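Local atomic coordinates of nitrogenase molybdenum-iron protein alpha chain (Clostridium pasteurianum, PDB entry 4WES), a protein that forms, with its beta partner, the molybdenum-iron component of nitrogenase, which carries the iron-molybdenum cofactor and reduces dinitrogen to ammonia. Residues E3-P15 with N445-K457. Sequence-based numbering, arbitrary orientation.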
ATOM      1  N   GLU A   3      52.327  17.118   0.186  1.00157.99           N
ATOM      2  CA  GLU A   3      51.835  17.306  -1.210  1.00158.63           C
ATOM      3  C   GLU A   3      50.905  16.198  -1.720  1.00116.54           C
ATOM      4  O   GLU A   3      50.020  16.470  -2.544  1.00169.53           O
ATOM      5  CB  GLU A   3      53.015  17.491  -2.176  1.00109.28           C
ATOM      6  CG  GLU A   3      54.259  16.674  -1.846  1.00143.33           C
ATOM      7  CD  GLU A   3      55.473  17.125  -2.635  1.00186.75           C
ATOM      8  OE1 GLU A   3      55.287  17.744  -3.704  1.00207.71           O
ATOM      9  OE2 GLU A   3      56.613  16.866  -2.191  1.00208.88           O
ATOM     10  N   ASN A   4      51.076  14.963  -1.239  1.00 44.63           N
ATOM     11  CA  ASN A   4      50.299  13.858  -1.779  1.00 30.42           C
ATOM     12  C   ASN A   4      49.001  13.601  -1.003  1.00 21.38           C
ATOM     13  O   ASN A   4      48.694  14.289  -0.049  1.00 19.21           O
ATOM     14  CB  ASN A   4      51.146  12.579  -1.905  1.00 35.49           C
ATOM     15  CG  ASN A   4      51.611  12.019  -0.569  1.00 24.94           C
ATOM     16  OD1 ASN A   4      50.889  12.010   0.414  1.00 21.78           O
ATOM     17  ND2 ASN A   4      52.820  11.465  -0.563  1.00 32.44           N
ATOM     18  N   LEU A   5      48.255  12.603  -1.435  1.00 19.40           N
ATOM     19  CA  LEU A   5      46.958  12.365  -0.838  1.00 17.04           C
ATOM     20  C   LEU A   5      47.077  11.959   0.622  1.00 15.74           C
ATOM     21  O   LEU A   5      46.226  12.316   1.437  1.00 16.50           O
ATOM     22  CB  LEU A   5      46.229  11.258  -1.618  1.00 17.91           C
ATOM     23  CG  LEU A   5      44.832  10.869  -1.139  1.00 17.64           C
ATOM     24  CD1 LEU A   5      43.887  12.052  -1.119  1.00 19.44           C
ATOM     25  CD2 LEU A   5      44.252   9.757  -2.020  1.00 20.55           C
ATOM     26  N   LYS A   6      48.117  11.192   0.978  1.00 15.57           N
ATOM     27  CA  LYS A   6      48.319  10.886   2.394  1.00 15.26           C
ATOM     28  C   LYS A   6      48.497  12.154   3.226  1.00 14.29           C
ATOM     29  O   LYS A   6      47.885  12.313   4.270  1.00 14.75           O
ATOM     30  CB  LYS A   6      49.497   9.940   2.576  1.00 16.25           C
ATOM     31  CG  LYS A   6      49.845   9.668   4.021  1.00 14.75           C
ATOM     32  CD  LYS A   6      50.909   8.624   4.174  1.00 15.38           C
ATOM     33  CE  LYS A   6      51.284   8.404   5.633  1.00 16.15           C
ATOM     34  NZ  LYS A   6      52.158   7.224   5.854  1.00 16.19           N
ATOM     35  N   ASP A   7      49.336  13.067   2.754  1.00 16.54           N
ATOM     36  CA  ASP A   7      49.496  14.336   3.456  1.00 16.43           C
ATOM     37  C   ASP A   7      48.163  15.104   3.594  1.00 15.75           C
ATOM     38  O   ASP A   7      47.867  15.721   4.629  1.00 17.27           O
ATOM     39  CB  ASP A   7      50.529  15.183   2.712  1.00 20.54           C
ATOM     40  CG  ASP A   7      51.908  14.558   2.706  1.00 25.25           C
ATOM     41  OD1 ASP A   7      52.558  14.646   1.639  1.00 36.85           O
ATOM     42  OD2 ASP A   7      52.351  14.008   3.741  1.00 33.43           O
ATOM     43  N   GLU A   8      47.391  15.107   2.519  1.00 15.03           N
ATOM     44  CA  GLU A   8      46.096  15.779   2.496  1.00 15.60           C
ATOM     45  C   GLU A   8      45.132  15.178   3.508  1.00 14.69           C
ATOM     46  O   GLU A   8      44.398  15.896   4.167  1.00 16.14           O
ATOM     47  CB  GLU A   8      45.538  15.749   1.076  1.00 18.24           C
ATOM     48  CG  GLU A   8      46.376  16.608   0.155  1.00 21.70           C
ATOM     49  CD  GLU A   8      46.070  16.439  -1.316  1.00 33.81           C
ATOM     50  OE1 GLU A   8      45.468  15.418  -1.688  1.00 30.63           O
ATOM     51  OE2 GLU A   8      46.467  17.329  -2.097  1.00 74.68           O
ATOM     52  N   ILE A   9      45.139  13.848   3.606  1.00 14.14           N
ATOM     53  CA  ILE A   9      44.314  13.171   4.605  1.00 14.04           C
ATOM     54  C   ILE A   9      44.782  13.529   6.023  1.00 14.22           C
ATOM     55  O   ILE A   9      43.963  13.767   6.916  1.00 14.58           O
ATOM     56  CB  ILE A   9      44.344  11.628   4.416  1.00 13.74           C
ATOM     57  CG1 ILE A   9      43.616  11.242   3.140  1.00 14.11           C
ATOM     58  CG2 ILE A   9      43.704  10.940   5.597  1.00 14.12           C
ATOM     59  CD1 ILE A   9      43.895   9.828   2.716  1.00 14.65           C
ATOM     60  N   LEU A  10      46.089  13.549   6.234  1.00 13.68           N
ATOM     61  CA  LEU A  10      46.611  13.759   7.575  1.00 13.97           C
ATOM     62  C   LEU A  10      46.491  15.173   8.122  1.00 15.35           C
ATOM     63  O   LEU A  10      46.595  15.377   9.337  1.00 15.28           O
ATOM     64  CB  LEU A  10      48.067  13.312   7.643  1.00 14.94           C
ATOM     65  CG  LEU A  10      48.395  11.831   7.495  1.00 14.97           C
ATOM     66  CD1 LEU A  10      49.885  11.579   7.419  1.00 16.88           C
ATOM     67  CD2 LEU A  10      47.793  11.007   8.621  1.00 16.56           C
ATOM     68  N   GLU A  11      46.332  16.160   7.240  1.00 15.27           N
ATOM     69  CA  GLU A  11      46.554  17.552   7.626  1.00 16.37           C
ATOM     70  C   GLU A  11      45.731  17.985   8.824  1.00 16.32           C
ATOM     71  O   GLU A  11      46.235  18.697   9.681  1.00 18.44           O
ATOM     72  CB  GLU A  11      46.294  18.466   6.429  1.00 18.67           C
ATOM     73  CG  GLU A  11      46.445  19.939   6.764  1.00 27.24           C
ATOM     74  CD  GLU A  11      47.880  20.333   7.054  1.00 44.75           C
ATOM     75  OE1 GLU A  11      48.101  21.403   7.676  1.00132.85           O
ATOM     76  OE2 GLU A  11      48.786  19.571   6.651  1.00 65.58           O
ATOM     77  N   LYS A  12      44.461  17.605   8.872  1.00 15.74           N
ATOM     78  CA  LYS A  12      43.549  18.185   9.871  1.00 15.70           C
ATOM     79  C   LYS A  12      43.654  17.537  11.263  1.00 16.19           C
ATOM     80  O   LYS A  12      43.168  18.102  12.274  1.00 18.18           O
ATOM     81  CB  LYS A  12      42.101  18.098   9.362  1.00 15.97           C
ATOM     82  CG  LYS A  12      41.107  18.970  10.099  1.00 19.24           C
ATOM     83  CD  LYS A  12      39.742  18.882   9.431  1.00 20.41           C
ATOM     84  CE  LYS A  12      38.704  19.802  10.055  1.00 23.33           C
ATOM     85  NZ  LYS A  12      37.350  19.565   9.453  1.00 43.48           N
ATOM     86  N   TYR A  13      44.291  16.371  11.327  1.00 14.17           N
ATOM     87  CA  TYR A  13      44.431  15.698  12.608  1.00 13.92           C
ATOM     88  C   TYR A  13      45.275  16.516  13.584  1.00 16.78           C
ATOM     89  O   TYR A  13      46.278  17.132  13.183  1.00 17.53           O
ATOM     90  CB  TYR A  13      45.130  14.377  12.407  1.00 14.26           C
ATOM     91  CG  TYR A  13      44.361  13.253  11.737  1.00 13.30           C
ATOM     92  CD1 TYR A  13      43.160  12.776  12.260  1.00 15.13           C
ATOM     93  CD2 TYR A  13      44.926  12.535  10.702  1.00 15.71           C
ATOM     94  CE1 TYR A  13      42.504  11.700  11.688  1.00 14.27           C
ATOM     95  CE2 TYR A  13      44.286  11.454  10.132  1.00 17.04           C
ATOM     96  CZ  TYR A  13      43.067  11.055  10.627  1.00 13.46           C
ATOM     97  OH  TYR A  13      42.477   9.913  10.151  1.00 13.21           O
ATOM     98  N   ILE A  14      44.896  16.507  14.851  1.00 15.15           N
ATOM     99  CA  ILE A  14      45.751  17.112  15.886  1.00 15.25           C
ATOM    100  C   ILE A  14      47.047  16.301  15.981  1.00 15.26           C
ATOM    101  O   ILE A  14      47.080  15.159  15.530  1.00 15.43           O
ATOM    102  CB  ILE A  14      45.021  17.185  17.245  1.00 16.81           C
ATOM    103  CG1 ILE A  14      44.739  15.779  17.794  1.00 16.54           C
ATOM    104  CG2 ILE A  14      43.777  18.041  17.146  1.00 17.72           C
ATOM    105  CD1 ILE A  14      43.976  15.811  19.109  1.00 19.95           C
ATOM    106  N   PRO A  15      48.110  16.887  16.545  1.00 17.05           N
ATOM    107  CA  PRO A  15      49.412  16.214  16.424  1.00 16.89           C
ATOM    108  C   PRO A  15      49.465  14.766  16.928  1.00 16.13           C
ATOM    109  O   PRO A  15      50.030  13.908  16.244  1.00 17.29           O
ATOM    110  CB  PRO A  15      50.361  17.129  17.216  1.00 19.22           C
ATOM    111  CG  PRO A  15      49.739  18.469  17.027  1.00 18.78           C
ATOM    112  CD  PRO A  15      48.262  18.268  17.039  1.00 17.81           C
ATOM    113  N   ASN A 445      38.308   6.479   8.631  1.00  9.52           N
ATOM    114  CA  ASN A 445      37.244   7.182   9.342  1.00  9.84           C
ATOM    115  C   ASN A 445      36.536   8.168   8.431  1.00  9.46           C
ATOM    116  O   ASN A 445      36.897   8.341   7.278  1.00 10.00           O
ATOM    117  CB  ASN A 445      37.796   7.809  10.613  1.00 10.17           C
ATOM    118  CG  ASN A 445      38.873   8.812  10.329  1.00 10.69           C
ATOM    119  OD1 ASN A 445      38.689   9.742   9.528  1.00 11.46           O
ATOM    120  ND2 ASN A 445      40.021   8.667  10.993  1.00 11.77           N
ATOM    121  N   HIS A 446      35.526   8.834   8.970  1.00  9.31           N
ATOM    122  CA  HIS A 446      34.721   9.753   8.173  1.00 10.49           C
ATOM    123  C   HIS A 446      35.566  10.865   7.575  1.00  9.97           C
ATOM    124  O   HIS A 446      35.429  11.182   6.407  1.00 10.73           O
ATOM    125  CB  HIS A 446      33.588  10.327   9.038  1.00 11.25           C
ATOM    126  CG  HIS A 446      32.764  11.324   8.323  1.00 11.66           C
ATOM    127  ND1 HIS A 446      31.967  11.000   7.248  1.00 11.94           N
ATOM    128  CD2 HIS A 446      32.676  12.665   8.474  1.00 13.54           C
ATOM    129  CE1 HIS A 446      31.429  12.103   6.773  1.00 12.69           C
ATOM    130  NE2 HIS A 446      31.810  13.111   7.520  1.00 13.94           N
ATOM    131  N   HIS A 447      36.436  11.465   8.391  1.00 10.36           N
ATOM    132  CA  HIS A 447      37.333  12.490   7.891  1.00 11.01           C
ATOM    133  C   HIS A 447      38.147  11.998   6.708  1.00 10.75           C
ATOM    134  O   HIS A 447      38.237  12.673   5.664  1.00 11.33           O
ATOM    135  CB  HIS A 447      38.290  12.953   9.020  1.00 11.92           C
ATOM    136  CG  HIS A 447      39.459  13.708   8.509  1.00 13.20           C
ATOM    137  ND1 HIS A 447      39.378  15.040   8.140  1.00 13.34           N
ATOM    138  CD2 HIS A 447      40.717  13.301   8.191  1.00 14.11           C
ATOM    139  CE1 HIS A 447      40.532  15.410   7.628  1.00 14.73           C
ATOM    140  NE2 HIS A 447      41.368  14.388   7.654  1.00 14.34           N
ATOM    141  N   ASP A 448      38.776  10.833   6.857  1.00 10.53           N
ATOM    142  CA  ASP A 448      39.626  10.312   5.812  1.00 10.76           C
ATOM    143  C   ASP A 448      38.805  10.116   4.524  1.00  9.44           C
ATOM    144  O   ASP A 448      39.241  10.442   3.414  1.00 10.92           O
ATOM    145  CB  ASP A 448      40.184   8.943   6.207  1.00 10.79           C
ATOM    146  CG  ASP A 448      41.015   8.917   7.448  1.00 10.74           C
ATOM    147  OD1 ASP A 448      41.625   9.957   7.808  1.00 11.63           O
ATOM    148  OD2 ASP A 448      41.020   7.811   8.051  1.00 11.34           O
ATOM    149  N   MET A 449      37.623   9.541   4.693  1.00  9.88           N
ATOM    150  CA  MET A 449      36.784   9.230   3.541  1.00 10.16           C
ATOM    151  C   MET A 449      36.399  10.512   2.768  1.00 10.41           C
ATOM    152  O   MET A 449      36.392  10.523   1.525  1.00 10.87           O
ATOM    153  CB  MET A 449      35.544   8.469   3.988  1.00  9.92           C
ATOM    154  CG  MET A 449      34.746   7.958   2.812  1.00 10.61           C
ATOM    155  SD  MET A 449      33.198   7.143   3.264  1.00 11.47           S
ATOM    156  CE  MET A 449      32.212   8.570   3.704  1.00 11.69           C
ATOM    157  N   GLU A 450      36.068  11.564   3.512  1.00 11.18           N
ATOM    158  CA  GLU A 450      35.684  12.796   2.853  1.00 11.56           C
ATOM    159  C   GLU A 450      36.824  13.410   2.054  1.00 11.47           C
ATOM    160  O   GLU A 450      36.606  13.928   0.985  1.00 11.75           O
ATOM    161  CB  GLU A 450      35.147  13.780   3.852  1.00 13.30           C
ATOM    162  CG  GLU A 450      33.709  13.432   4.301  1.00 15.83           C
ATOM    163  CD  GLU A 450      32.949  14.681   4.690  1.00 19.03           C
ATOM    164  OE1 GLU A 450      31.900  14.972   4.026  1.00 22.71           O
ATOM    165  OE2 GLU A 450      33.446  15.386   5.630  1.00 26.74           O
ATOM    166  N   VAL A 451      38.052  13.323   2.566  1.00 11.10           N
ATOM    167  CA  VAL A 451      39.206  13.820   1.818  1.00 12.25           C
ATOM    168  C   VAL A 451      39.385  13.010   0.527  1.00 10.80           C
ATOM    169  O   VAL A 451      39.581  13.570  -0.551  1.00 12.46           O
ATOM    170  CB  VAL A 451      40.496  13.836   2.654  1.00 12.58           C
ATOM    171  CG1 VAL A 451      41.659  14.274   1.812  1.00 12.74           C
ATOM    172  CG2 VAL A 451      40.341  14.766   3.845  1.00 13.16           C
ATOM    173  N   VAL A 452      39.310  11.675   0.628  1.00 11.49           N
ATOM    174  CA  VAL A 452      39.407  10.797  -0.540  1.00 11.20           C
ATOM    175  C   VAL A 452      38.356  11.172  -1.590  1.00 10.84           C
ATOM    176  O   VAL A 452      38.679  11.313  -2.784  1.00 11.44           O
ATOM    177  CB  VAL A 452      39.257   9.339  -0.144  1.00 11.86           C
ATOM    178  CG1 VAL A 452      39.021   8.460  -1.367  1.00 13.08           C
ATOM    179  CG2 VAL A 452      40.479   8.880   0.657  1.00 13.43           C
ATOM    180  N   LEU A 453      37.106  11.325  -1.161  1.00 10.56           N
ATOM    181  CA  LEU A 453      36.014  11.663  -2.087  1.00 10.92           C
ATOM    182  C   LEU A 453      36.277  12.983  -2.788  1.00 11.09           C
ATOM    183  O   LEU A 453      36.066  13.121  -3.992  1.00 12.16           O
ATOM    184  CB  LEU A 453      34.694  11.698  -1.343  1.00 10.95           C
ATOM    185  CG  LEU A 453      34.120  10.318  -0.998  1.00 10.71           C
ATOM    186  CD1 LEU A 453      33.111  10.413   0.122  1.00 10.86           C
ATOM    187  CD2 LEU A 453      33.494   9.673  -2.209  1.00 11.63           C
ATOM    188  N   GLU A 454      36.719  13.980  -2.029  1.00 11.26           N
ATOM    189  CA  GLU A 454      36.931  15.324  -2.587  1.00 12.78           C
ATOM    190  C   GLU A 454      38.097  15.347  -3.558  1.00 13.30           C
ATOM    191  O   GLU A 454      38.042  15.978  -4.627  1.00 15.76           O
ATOM    192  CB  GLU A 454      37.098  16.353  -1.479  1.00 16.94           C
ATOM    193  CG  GLU A 454      37.218  17.782  -2.042  1.00 23.84           C
ATOM    194  CD  GLU A 454      38.150  18.649  -1.227  1.00 50.91           C
ATOM    195  OE1 GLU A 454      37.657  19.424  -0.376  1.00 82.42           O
ATOM    196  OE2 GLU A 454      39.380  18.548  -1.437  1.00 85.80           O
ATOM    197  N   LYS A 455      39.180  14.681  -3.195  1.00 12.49           N
ATOM    198  CA  LYS A 455      40.420  14.741  -3.985  1.00 13.75           C
ATOM    199  C   LYS A 455      40.353  13.863  -5.204  1.00 13.10           C
ATOM    200  O   LYS A 455      40.818  14.241  -6.270  1.00 16.90           O
ATOM    201  CB  LYS A 455      41.634  14.386  -3.122  1.00 14.82           C
ATOM    202  CG  LYS A 455      41.896  15.397  -2.003  1.00 17.09           C
ATOM    203  CD  LYS A 455      42.217  16.801  -2.495  1.00 22.20           C
ATOM    204  CE  LYS A 455      42.467  17.730  -1.318  1.00 25.09           C
ATOM    205  NZ  LYS A 455      42.633  19.144  -1.725  1.00 41.33           N
ATOM    206  N   LEU A 456      39.839  12.646  -5.050  1.00 12.98           N
ATOM    207  CA  LEU A 456      39.871  11.665  -6.139  1.00 13.42           C
ATOM    208  C   LEU A 456      38.612  11.612  -7.001  1.00 14.12           C
ATOM    209  O   LEU A 456      38.652  11.122  -8.136  1.00 15.10           O
ATOM    210  CB  LEU A 456      40.188  10.272  -5.622  1.00 13.38           C
ATOM    211  CG  LEU A 456      41.531  10.098  -4.964  1.00 16.96           C
ATOM    212  CD1 LEU A 456      41.726   8.623  -4.619  1.00 17.66           C
ATOM    213  CD2 LEU A 456      42.647  10.565  -5.860  1.00 23.91           C
ATOM    214  N   LYS A 457      37.485  12.071  -6.475  1.00 13.06           N
ATOM    215  CA  LYS A 457      36.240  12.086  -7.225  1.00 12.48           C
ATOM    216  C   LYS A 457      35.991  10.724  -7.888  1.00 12.35           C
ATOM    217  O   LYS A 457      35.794  10.614  -9.088  1.00 13.57           O
ATOM    218  CB  LYS A 457      36.203  13.232  -8.228  1.00 14.89           C
ATOM    219  CG  LYS A 457      36.469  14.589  -7.562  1.00 18.98           C
ATOM    220  CD  LYS A 457      36.355  15.747  -8.501  1.00 27.33           C
ATOM    221  CE  LYS A 457      36.871  17.025  -7.833  1.00 59.18           C
ATOM    222  NZ  LYS A 457      36.294  17.306  -6.479  1.00 63.59           N
TER
HETATM  223  O   HOH W   1      37.089  16.367   8.975  1.00 19.61           O
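The side chain of Ile9 touches three residues of helix 446-456, and each of its branches has its own neighbour. From CB, the chi1 rotation of -69° sends CG2 anti to the backbone N, where it rests 3.2 Å from Asp448 OD1. CG1, anti to the carbonyl carbon, packs on Val451 CG1 at 3.8 Å, and CD1 continues to Val452 CG2. The backbone of the same residue is held as well: His447 NE2 donates to Ile9 O over 2.8 Å, with the acceptor essentially in the imidazole plane, consistent with the bond helping to orient the ring. At the other ring nitrogen, ND1, a water hydrogen-bonds and also accepts from Lys12 NZ, whose amine reaches Leu94 O of the beta chain.

The axes of helices 5-10 and 446-456 run at 134°, 9.3 Å apart at closest approach, joining the N-terminal helix to one that follows strand 439-441 of the mixed sheet. Asn445 OD1 and Asp448 OD2 make the capping box of helix 446-456; Tyr13 OH meets the other atom of each group, donating to Asp448 OD1 in a very short 2.5 Å bond and accepting from Asn445 ND2 at its ring edge, while Arg21 bonds the hydroxyl and salt-bridges Asp448 OD2. One Tyr13 face receives the His447 edge, planes at 56°. Toward the other end, Leu5 CD2 meets Leu456 CD1 at 3.8 Å.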